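Local coordinates for protein separin (Saccharomyces cerevisiae, PDB 5U1T) that cleaves the cohesin subunit MCD1/SCC1 at the onset of anaphase as a caspase-like cysteine protease that securin holds inactive during most of the cell cycle, at residues A[492-497]-A[506-511]; A[499-504]-A[523-528]; A[1237-1242]-A[1307-1312]. All coordinates share one frame; numbering follows the deposited sequence.

Contact 1 (A[492-497]-A[506-511]); sequences KFIEFS and VLYGNS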
loop_
_atom_site.group_PDB
_atom_site.type_symbol
_atom_site.label_atom_id
_atom_site.label_comp_id
_atom_site.label_asym_id
_atom_site.label_seq_id
_atom_site.Cartn_x
_atom_site.Cartn_y
_atom_site.Cartn_z
ATOM N N LYS A 492 -19.231 4.075 -29.742
ATOM C CA LYS A 492 -20.424 4.869 -29.462
ATOM C C LYS A 492 -21.470 3.950 -28.838
ATOM O O LYS A 492 -21.486 2.744 -29.100
ATOM C CB LYS A 492 -20.982 5.525 -30.736
ATOM C CG LYS A 492 -19.929 6.073 -31.716
ATOM C CD LYS A 492 -19.030 7.140 -31.074
ATOM C CE LYS A 492 -17.627 7.185 -31.715
ATOM N NZ LYS A 492 -16.543 7.496 -30.703
ATOM N N PHE A 493 -22.334 4.520 -28.007
ATOM C CA PHE A 493 -23.470 3.800 -27.445
ATOM C C PHE A 493 -24.428 3.248 -28.517
ATOM O O PHE A 493 -24.983 4.001 -29.310
ATOM C CB PHE A 493 -24.224 4.728 -26.504
ATOM C CG PHE A 493 -25.494 4.165 -25.991
ATOM C CD1 PHE A 493 -25.486 3.250 -24.945
ATOM C CD2 PHE A 493 -26.706 4.557 -26.532
ATOM C CE1 PHE A 493 -26.680 2.724 -24.457
ATOM C CE2 PHE A 493 -27.894 4.045 -26.051
ATOM C CZ PHE A 493 -27.890 3.131 -25.025
ATOM N N ILE A 494 -24.584 1.924 -28.543
ATOM C CA ILE A 494 -25.625 1.242 -29.307
ATOM C C ILE A 494 -26.726 0.850 -28.343
ATOM O O ILE A 494 -26.475 0.078 -27.422
ATOM C CB ILE A 494 -25.112 -0.062 -29.990
ATOM C CG1 ILE A 494 -23.979 0.199 -30.985
ATOM C CG2 ILE A 494 -26.262 -0.821 -30.619
ATOM C CD1 ILE A 494 -24.211 1.397 -31.826
ATOM N N GLU A 495 -27.943 1.343 -28.516
ATOM C CA GLU A 495 -29.008 0.835 -27.646
ATOM C C GLU A 495 -29.531 -0.507 -28.127
ATOM O O GLU A 495 -30.397 -0.568 -28.997
ATOM C CB GLU A 495 -30.164 1.797 -27.558
ATOM C CG GLU A 495 -31.218 1.252 -26.663
ATOM C CD GLU A 495 -32.375 2.188 -26.544
ATOM O OE1 GLU A 495 -33.149 2.064 -25.572
ATOM O OE2 GLU A 495 -32.524 3.058 -27.423
ATOM N N PHE A 496 -29.006 -1.585 -27.575
ATOM C CA PHE A 496 -29.278 -2.885 -28.155
ATOM C C PHE A 496 -30.753 -3.210 -28.179
ATOM O O PHE A 496 -31.473 -2.953 -27.215
ATOM C CB PHE A 496 -28.499 -3.949 -27.418
ATOM C CG PHE A 496 -27.020 -3.814 -27.610
ATOM C CD1 PHE A 496 -26.431 -4.209 -28.801
ATOM C CD2 PHE A 496 -26.217 -3.252 -26.613
ATOM C CE1 PHE A 496 -25.077 -4.085 -28.982
ATOM C CE2 PHE A 496 -24.862 -3.118 -26.797
ATOM C CZ PHE A 496 -24.290 -3.538 -27.978
ATOM N N SER A 497 -31.185 -3.760 -29.308
ATOM C CA SER A 497 -32.593 -4.048 -29.557
ATOM C C SER A 497 -33.092 -5.234 -28.758
ATOM O O SER A 497 -32.378 -6.223 -28.580
ATOM C CB SER A 497 -32.823 -4.295 -31.042
ATOM O OG SER A 497 -32.027 -5.366 -31.525
ATOM N N VAL A 506 -25.913 -2.899 -16.591
ATOM C CA VAL A 506 -24.767 -3.708 -16.234
ATOM C C VAL A 506 -23.777 -3.773 -17.381
ATOM O O VAL A 506 -22.581 -3.654 -17.156
ATOM C CB VAL A 506 -25.182 -5.129 -15.808
ATOM C CG1 VAL A 506 -23.978 -6.013 -15.639
ATOM C CG2 VAL A 506 -25.976 -5.068 -14.515
ATOM N N LEU A 507 -24.250 -3.925 -18.615
ATOM C CA LEU A 507 -23.321 -4.048 -19.749
ATOM C C LEU A 507 -22.549 -2.754 -20.028
ATOM O O LEU A 507 -21.347 -2.805 -20.206
ATOM C CB LEU A 507 -24.037 -4.490 -21.029
ATOM C CG LEU A 507 -23.115 -4.678 -22.247
ATOM C CD1 LEU A 507 -22.594 -6.090 -22.368
ATOM C CD2 LEU A 507 -23.797 -4.246 -23.525
ATOM N N TYR A 508 -23.213 -1.607 -20.078
ATOM C CA TYR A 508 -22.489 -0.382 -20.386
ATOM C C TYR A 508 -21.799 0.190 -19.145
ATOM O O TYR A 508 -20.828 0.936 -19.257
ATOM C CB TYR A 508 -23.416 0.659 -21.017
ATOM C CG TYR A 508 -23.593 0.458 -22.508
ATOM C CD1 TYR A 508 -22.611 0.869 -23.402
ATOM C CD2 TYR A 508 -24.737 -0.160 -23.028
ATOM C CE1 TYR A 508 -22.752 0.677 -24.775
ATOM C CE2 TYR A 508 -24.885 -0.346 -24.407
ATOM C CZ TYR A 508 -23.885 0.078 -25.274
ATOM O OH TYR A 508 -24.003 -0.099 -26.645
ATOM N N GLY A 509 -22.298 -0.175 -17.971
ATOM C CA GLY A 509 -21.620 0.130 -16.732
ATOM C C GLY A 509 -20.185 -0.372 -16.767
ATOM O O GLY A 509 -19.276 0.322 -16.324
ATOM N N ASN A 510 -19.989 -1.573 -17.313
ATOM C CA ASN A 510 -18.664 -2.175 -17.430
ATOM C C ASN A 510 -17.850 -1.638 -18.593
ATOM O O ASN A 510 -16.674 -1.952 -18.714
ATOM C CB ASN A 510 -18.775 -3.690 -17.572
ATOM C CG ASN A 510 -18.907 -4.391 -16.238
ATOM O OD1 ASN A 510 -20.012 -4.663 -15.759
ATOM N ND2 ASN A 510 -17.772 -4.683 -15.619
ATOM N N SER A 511 -18.468 -0.832 -19.446
ATOM C CA SER A 511 -17.773 -0.329 -20.623
ATOM C C SER A 511 -17.081 1.004 -20.347
ATOM O O SER A 511 -17.348 1.674 -19.349
ATOM C CB SER A 511 -18.740 -0.173 -21.809
ATOM O OG SER A 511 -19.440 1.062 -21.759
#
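Tyr508 reaches from helix 501-509 into the loop 492-497 and ends in a hydrogen bond to the backbone of Ile494. Its CB points at the loop, and with CG anti to the carbonyl carbon, chi1 -83° carries the ring alongside Phe493, with its hydroxyl directed at Ile494. CG, CD1, CD2 and CE1 pass under CD1 and CE1 of Phe493; CD1 of Phe493 stands over the centre of this face, the two planes inclined at 50°. Farther out, Tyr508 CE2 lies 3.6 Å from Phe493 CE1, and Tyr508 CZ is the same 3.6 Å from Phe493 CD1. On its other flank, CE2 of Tyr508 comes 3.7 Å from CE2 of Phe496, the rings meeting rim to rim with neither over the other's face. At the tip, Tyr508 OH donates to Ile494 O over 2.6 Å, reaching the carbonyl from 20° off its plane. A phenylalanine here would probably keep much of the ring packing but leave the Ile494 carbonyl without this donor and the loop less firmly tied to the helix. Phe496 CE2 also touches Leu507 CD2 at 3.6 Å, extending the aromatic cluster of Phe493, Phe496 and Tyr508 into the helix surface. Around it, Phe481 and Phe485 of helix 470-485 cover Leu507 and Phe496 respectively, Phe455 meets Phe496 edge-to-face, and Phe529 of helix 523-533 packs on Tyr508.

Contact 2 (A[499-504]-A[523-528]); sequences SSEIML and QLSRMI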
loop_
_atom_site.group_PDB
_atom_site.type_symbol
_atom_site.label_atom_id
_atom_site.label_comp_id
_atom_site.label_asym_id
_atom_site.label_seq_id
_atom_site.Cartn_x
_atom_site.Cartn_y
_atom_site.Cartn_z
ATOM N N SER A 499 -33.809 -5.636 -25.454
ATOM C CA SER A 499 -33.133 -5.929 -24.190
ATOM C C SER A 499 -33.658 -4.993 -23.117
ATOM O O SER A 499 -34.174 -3.909 -23.429
ATOM C CB SER A 499 -31.614 -5.793 -24.327
ATOM O OG SER A 499 -31.265 -4.508 -24.812
ATOM N N SER A 500 -33.524 -5.404 -21.858
ATOM C CA SER A 500 -33.998 -4.618 -20.735
ATOM C C SER A 500 -33.119 -3.435 -20.386
ATOM O O SER A 500 -31.993 -3.285 -20.858
ATOM C CB SER A 500 -34.105 -5.492 -19.502
ATOM O OG SER A 500 -32.817 -5.942 -19.150
ATOM N N GLU A 501 -33.673 -2.599 -19.525
ATOM C CA GLU A 501 -32.970 -1.503 -18.901
ATOM C C GLU A 501 -31.827 -2.044 -18.062
ATOM O O GLU A 501 -30.701 -1.560 -18.131
ATOM C CB GLU A 501 -33.932 -0.715 -18.029
ATOM C CG GLU A 501 -33.318 0.429 -17.350
ATOM C CD GLU A 501 -34.313 1.194 -16.515
ATOM O OE1 GLU A 501 -34.510 0.849 -15.326
ATOM O OE2 GLU A 501 -34.901 2.149 -17.064
ATOM N N ILE A 502 -32.133 -3.060 -17.268
ATOM C CA ILE A 502 -31.158 -3.669 -16.388
ATOM C C ILE A 502 -29.957 -4.243 -17.173
ATOM O O ILE A 502 -28.786 -3.991 -16.829
ATOM C CB ILE A 502 -31.838 -4.749 -15.532
ATOM C CG1 ILE A 502 -33.132 -4.171 -14.947
ATOM C CG2 ILE A 502 -30.903 -5.238 -14.450
ATOM C CD1 ILE A 502 -33.648 -4.870 -13.708
ATOM N N MET A 503 -30.241 -4.985 -18.238
ATOM C CA MET A 503 -29.186 -5.528 -19.075
ATOM C C MET A 503 -28.283 -4.441 -19.646
ATOM O O MET A 503 -27.060 -4.620 -19.703
ATOM C CB MET A 503 -29.774 -6.346 -20.226
ATOM C CG MET A 503 -30.362 -7.657 -19.798
ATOM S SD MET A 503 -31.193 -8.491 -21.167
ATOM C CE MET A 503 -29.808 -8.949 -22.232
ATOM N N LEU A 504 -28.884 -3.338 -20.098
ATOM C CA LEU A 504 -28.099 -2.247 -20.672
ATOM C C LEU A 504 -27.214 -1.576 -19.586
ATOM O O LEU A 504 -26.069 -1.175 -19.852
ATOM C CB LEU A 504 -29.011 -1.224 -21.345
ATOM C CG LEU A 504 -29.654 -1.650 -22.671
ATOM C CD1 LEU A 504 -30.719 -0.661 -23.086
ATOM C CD2 LEU A 504 -28.634 -1.804 -23.785
ATOM N N GLN A 523 -33.875 5.289 -11.292
ATOM C CA GLN A 523 -32.776 5.616 -10.378
ATOM C C GLN A 523 -31.918 4.410 -10.025
ATOM O O GLN A 523 -30.695 4.491 -10.098
ATOM C CB GLN A 523 -33.293 6.251 -9.081
ATOM C CG GLN A 523 -33.731 7.715 -9.191
ATOM C CD GLN A 523 -32.583 8.692 -9.485
ATOM O OE1 GLN A 523 -31.680 8.879 -8.657
ATOM N NE2 GLN A 523 -32.621 9.325 -10.667
ATOM N N LEU A 524 -32.543 3.292 -9.660
ATOM C CA LEU A 524 -31.792 2.123 -9.194
ATOM C C LEU A 524 -30.935 1.520 -10.294
ATOM O O LEU A 524 -29.928 0.878 -10.009
ATOM C CB LEU A 524 -32.724 1.044 -8.634
ATOM C CG LEU A 524 -33.229 1.188 -7.196
ATOM C CD1 LEU A 524 -34.217 0.096 -6.882
ATOM C CD2 LEU A 524 -32.091 1.172 -6.191
ATOM N N SER A 525 -31.347 1.712 -11.549
ATOM C CA SER A 525 -30.580 1.228 -12.684
ATOM C C SER A 525 -29.381 2.142 -12.918
ATOM O O SER A 525 -28.286 1.687 -13.244
ATOM C CB SER A 525 -31.456 1.143 -13.937
ATOM O OG SER A 525 -32.471 0.176 -13.765
ATOM N N ARG A 526 -29.602 3.438 -12.746
ATOM C CA ARG A 526 -28.534 4.412 -12.858
ATOM C C ARG A 526 -27.530 4.247 -11.729
ATOM O O ARG A 526 -26.340 4.477 -11.927
ATOM C CB ARG A 526 -29.102 5.818 -12.856
ATOM C CG ARG A 526 -30.135 6.024 -13.916
ATOM C CD ARG A 526 -30.602 7.439 -13.907
ATOM N NE ARG A 526 -29.487 8.328 -14.168
ATOM C CZ ARG A 526 -29.543 9.650 -14.051
ATOM N NH1 ARG A 526 -28.459 10.371 -14.315
ATOM N NH2 ARG A 526 -30.668 10.246 -13.669
ATOM N N MET A 527 -28.010 3.829 -10.556
ATOM C CA MET A 527 -27.134 3.626 -9.397
ATOM C C MET A 527 -26.186 2.473 -9.615
ATOM O O MET A 527 -25.019 2.579 -9.303
ATOM C CB MET A 527 -27.942 3.399 -8.125
ATOM C CG MET A 527 -28.505 4.680 -7.571
ATOM S SD MET A 527 -29.576 4.495 -6.145
ATOM C CE MET A 527 -28.442 4.060 -4.851
ATOM N N ILE A 528 -26.680 1.369 -10.158
ATOM C CA ILE A 528 -25.785 0.276 -10.482
ATOM C C ILE A 528 -24.780 0.777 -11.524
ATOM O O ILE A 528 -23.588 0.506 -11.408
ATOM C CB ILE A 528 -26.538 -0.967 -10.988
ATOM C CG1 ILE A 528 -27.353 -1.579 -9.847
ATOM C CG2 ILE A 528 -25.558 -2.003 -11.500
ATOM C CD1 ILE A 528 -28.156 -2.803 -10.214
#
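A single side-chain hydrogen bond joins the two helices directly: Ser525 OG donates to Glu501 OE1 over 2.7 Å. The hydroxyl comes in from above the carboxylate, 35° out of its plane. Glu501 spans the gap because its CG is anti to the backbone N (chi1 -180°) and the chain runs on extended, which sends the carboxylate straight out from its helix. This buried OE1 has three hydrogen-bonding neighbours, Ser525 OG, Ser522 OG and His551 NE2, and the two serine hydroxyls are also bonded to each other. Such a cluster of polar partners would be consistent with an ionised Glu501.

A second kind of polar contact acts within the 499-504 segment. Ser500 is the N-cap of helix 501-509, its OG accepting from Met503 N at 2.9 Å with an N-H...O angle of 164°. Glu501 is thus the first residue of the helix after the cap, and its charge could be weakly favoured by the helix N-terminus.

Van der Waals contact adds little and comes from the same two residues. Ser525 CB lies 3.4 Å from Glu501 OE1 and 3.8 Å from Glu501 CD, while Glu501 CG is 3.7 Å from Ser525 OG; the serine is thus laid alongside the outer part of the glutamate chain.

The contact joins the first turns of helices 501-509 and 523-533, and one turn farther on the first helix Ser505 OG bonds to Ser525 O. Ile502 and Met503 lean on helix 470-485, whereas Leu524 and Met527 pack against Ile560 of helix 557-572.

Contact 3 (A[1237-1242]-A[1307-1312]); sequences WFNGVQ and MEDLIY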
loop_
_atom_site.group_PDB
_atom_site.type_symbol
_atom_site.label_atom_id
_atom_site.label_comp_id
_atom_site.label_asym_id
_atom_site.label_seq_id
_atom_site.Cartn_x
_atom_site.Cartn_y
_atom_site.Cartn_z
ATOM N N TRP A 1237 31.813 29.061 34.743
ATOM C CA TRP A 1237 31.869 27.660 34.494
ATOM C C TRP A 1237 33.047 26.896 35.021
ATOM O O TRP A 1237 32.916 25.728 35.289
ATOM C CB TRP A 1237 31.701 27.435 33.011
ATOM C CG TRP A 1237 30.401 27.888 32.534
ATOM C CD1 TRP A 1237 29.501 28.565 33.234
ATOM C CD2 TRP A 1237 29.840 27.677 31.251
ATOM N NE1 TRP A 1237 28.401 28.813 32.480
ATOM C CE2 TRP A 1237 28.590 28.262 31.250
ATOM C CE3 TRP A 1237 30.278 27.044 30.100
ATOM C CZ2 TRP A 1237 27.777 28.244 30.150
ATOM C CZ3 TRP A 1237 29.473 27.026 29.022
ATOM C CH2 TRP A 1237 28.243 27.619 29.044
ATOM N N PHE A 1238 34.196 27.527 35.175
ATOM C CA PHE A 1238 35.357 26.798 35.652
ATOM C C PHE A 1238 35.924 27.331 36.940
ATOM O O PHE A 1238 37.121 27.310 37.147
ATOM C CB PHE A 1238 36.431 26.803 34.592
ATOM C CG PHE A 1238 35.918 26.521 33.239
ATOM C CD1 PHE A 1238 35.281 27.483 32.530
ATOM C CD2 PHE A 1238 36.065 25.283 32.688
ATOM C CE1 PHE A 1238 34.799 27.219 31.285
ATOM C CE2 PHE A 1238 35.590 25.015 31.440
ATOM C CZ PHE A 1238 34.957 25.987 30.738
ATOM N N ASN A 1239 35.058 27.793 37.819
ATOM C CA ASN A 1239 35.528 28.362 39.050
ATOM C C ASN A 1239 36.266 27.326 39.846
ATOM O O ASN A 1239 35.696 26.384 40.355
ATOM C CB ASN A 1239 34.396 29.010 39.836
ATOM C CG ASN A 1239 33.189 28.138 39.922
ATOM O OD1 ASN A 1239 33.110 27.103 39.263
ATOM N ND2 ASN A 1239 32.234 28.541 40.736
ATOM N N GLY A 1240 37.573 27.494 39.895
ATOM C CA GLY A 1240 38.415 26.607 40.649
ATOM C C GLY A 1240 39.071 25.500 39.884
ATOM O O GLY A 1240 39.922 24.828 40.422
ATOM N N VAL A 1241 38.707 25.308 38.629
ATOM C CA VAL A 1241 39.278 24.206 37.882
ATOM C C VAL A 1241 39.846 24.527 36.521
ATOM O O VAL A 1241 39.903 23.666 35.672
ATOM C CB VAL A 1241 38.272 23.068 37.741
ATOM C CG1 VAL A 1241 38.103 22.355 39.055
ATOM C CG2 VAL A 1241 36.942 23.605 37.278
ATOM N N GLN A 1242 40.280 25.753 36.322
ATOM C CA GLN A 1242 40.858 26.112 35.054
ATOM C C GLN A 1242 42.167 25.374 34.916
ATOM O O GLN A 1242 42.696 25.256 33.843
ATOM C CB GLN A 1242 41.098 27.598 34.971
ATOM C CG GLN A 1242 39.860 28.437 35.091
ATOM C CD GLN A 1242 40.108 29.854 34.675
ATOM O OE1 GLN A 1242 41.225 30.232 34.410
ATOM N NE2 GLN A 1242 39.065 30.645 34.616
ATOM N N MET A 1307 41.964 29.760 44.355
ATOM C CA MET A 1307 42.404 28.907 45.455
ATOM C C MET A 1307 41.241 28.550 46.371
ATOM O O MET A 1307 41.056 27.388 46.707
ATOM C CB MET A 1307 43.521 29.566 46.269
ATOM C CG MET A 1307 44.311 28.532 47.056
ATOM S SD MET A 1307 45.642 29.169 48.081
ATOM C CE MET A 1307 44.681 30.062 49.306
ATOM N N GLU A 1308 40.470 29.555 46.772
ATOM C CA GLU A 1308 39.254 29.349 47.546
ATOM C C GLU A 1308 38.366 28.263 46.918
ATOM O O GLU A 1308 37.901 27.355 47.603
ATOM C CB GLU A 1308 38.483 30.663 47.660
ATOM C CG GLU A 1308 37.419 30.662 48.726
ATOM C CD GLU A 1308 36.645 31.970 48.794
ATOM O OE1 GLU A 1308 36.207 32.454 47.731
ATOM O OE2 GLU A 1308 36.469 32.515 49.910
ATOM N N ASP A 1309 38.151 28.357 45.608
ATOM C CA ASP A 1309 37.374 27.361 44.898
ATOM C C ASP A 1309 38.014 25.984 44.946
ATOM O O ASP A 1309 37.307 24.994 45.042
ATOM C CB ASP A 1309 37.170 27.777 43.445
ATOM C CG ASP A 1309 36.339 29.026 43.321
ATOM O OD1 ASP A 1309 35.674 29.389 44.313
ATOM O OD2 ASP A 1309 36.350 29.650 42.240
ATOM N N LEU A 1310 39.343 25.908 44.858
ATOM C CA LEU A 1310 40.028 24.636 45.063
ATOM C C LEU A 1310 39.790 24.081 46.449
ATOM O O LEU A 1310 39.659 22.874 46.608
ATOM C CB LEU A 1310 41.520 24.763 44.844
ATOM C CG LEU A 1310 42.011 24.465 43.447
ATOM C CD1 LEU A 1310 43.470 24.095 43.507
ATOM C CD2 LEU A 1310 41.213 23.347 42.836
ATOM N N ILE A 1311 39.754 24.961 47.448
ATOM C CA ILE A 1311 39.533 24.538 48.832
ATOM C C ILE A 1311 38.161 23.880 48.910
ATOM O O ILE A 1311 38.019 22.754 49.383
ATOM C CB ILE A 1311 39.606 25.722 49.849
ATOM C CG1 ILE A 1311 40.813 26.625 49.589
ATOM C CG2 ILE A 1311 39.618 25.228 51.259
ATOM C CD1 ILE A 1311 42.045 26.177 50.173
ATOM N N TYR A 1312 37.163 24.598 48.410
ATOM C CA TYR A 1312 35.794 24.117 48.366
ATOM C C TYR A 1312 35.691 22.736 47.750
ATOM O O TYR A 1312 34.965 21.862 48.242
ATOM C CB TYR A 1312 34.931 25.082 47.575
ATOM C CG TYR A 1312 34.711 26.389 48.275
ATOM C CD1 TYR A 1312 35.025 26.540 49.622
ATOM C CD2 TYR A 1312 34.183 27.483 47.584
ATOM C CE1 TYR A 1312 34.820 27.739 50.264
ATOM C CE2 TYR A 1312 33.970 28.701 48.213
ATOM C CZ TYR A 1312 34.286 28.826 49.553
ATOM O OH TYR A 1312 34.068 30.046 50.180
#
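Gly1240 lies directly against Asp1309 of helix 1303-1320, with Gly1240 CA 3.3 Å from Asp1309 CB and the two CA atoms 4.4 Å apart. This is the close part of the contact: the loop backbone itself, without an intervening side chain, rests on the helix. Val1241 N bonds to Phe1238 O at 3.0 Å, and the backbone angles of Asn1239 and Gly1240 are those of a type II beta turn, with the glycine at the third position. A CB on that residue would run into Asp1309 CB, and the positive phi of 97° would also press it against the carbonyl oxygen of Asn1239. Next to the glycine, Leu1310 CD2 meets Gly1240 O, the rest of the leucine buried among Leu1292, Phe1293 and Leu1296.

Toward solvent the contact is more polar and involves fewer atoms, at the exposed Asn1239. With CG of Asp1309 anti to its carbonyl carbon (chi1 -65°), the carboxylate extends past the glycine to this residue, whose CB, not its amide, is 3.2 Å from Asp1309 OD2. Asp1309 OD2 also lies 3.4 Å from Gly1240 N, at too poor an angle for a hydrogen bond.

Between these segments the loop that joins helix 1209-1237 to strand 1248-1249 thus fits helix 1303-1320 by shape, without hydrogen bond or salt bridge; just beyond, Gln1242 OE1 makes a weak hydrogen bond to Lys1306 NZ of the same helix. The close approach probably depends on the absence of a CB at Gly1240, and the charge of partly exposed Asp1309 is probably met in part by solvent.

Contacts 1 and 2 are neighbours, their centres 10 Å apart, and both use helix 501-509: contact 2 takes its first turn, and contact 1 uses Leu507 and Tyr508 farther along. Their segments alternate along the chain, so the loop before this helix and helix 523-533 after it are fastened to the same short element, and Leu504 packs on Glu495 and Phe496 between them. Contact 3 follows much later, in the part of the chain belonging to peptidase family C50, about 94 Å from contact 1 and 93 Å from contact 2 between centres. The first two hold together neighbouring elements on one side of the elongated chain's centre, the third a loop and helix on the opposite side; all lie away from the predicted active-site Cys1497.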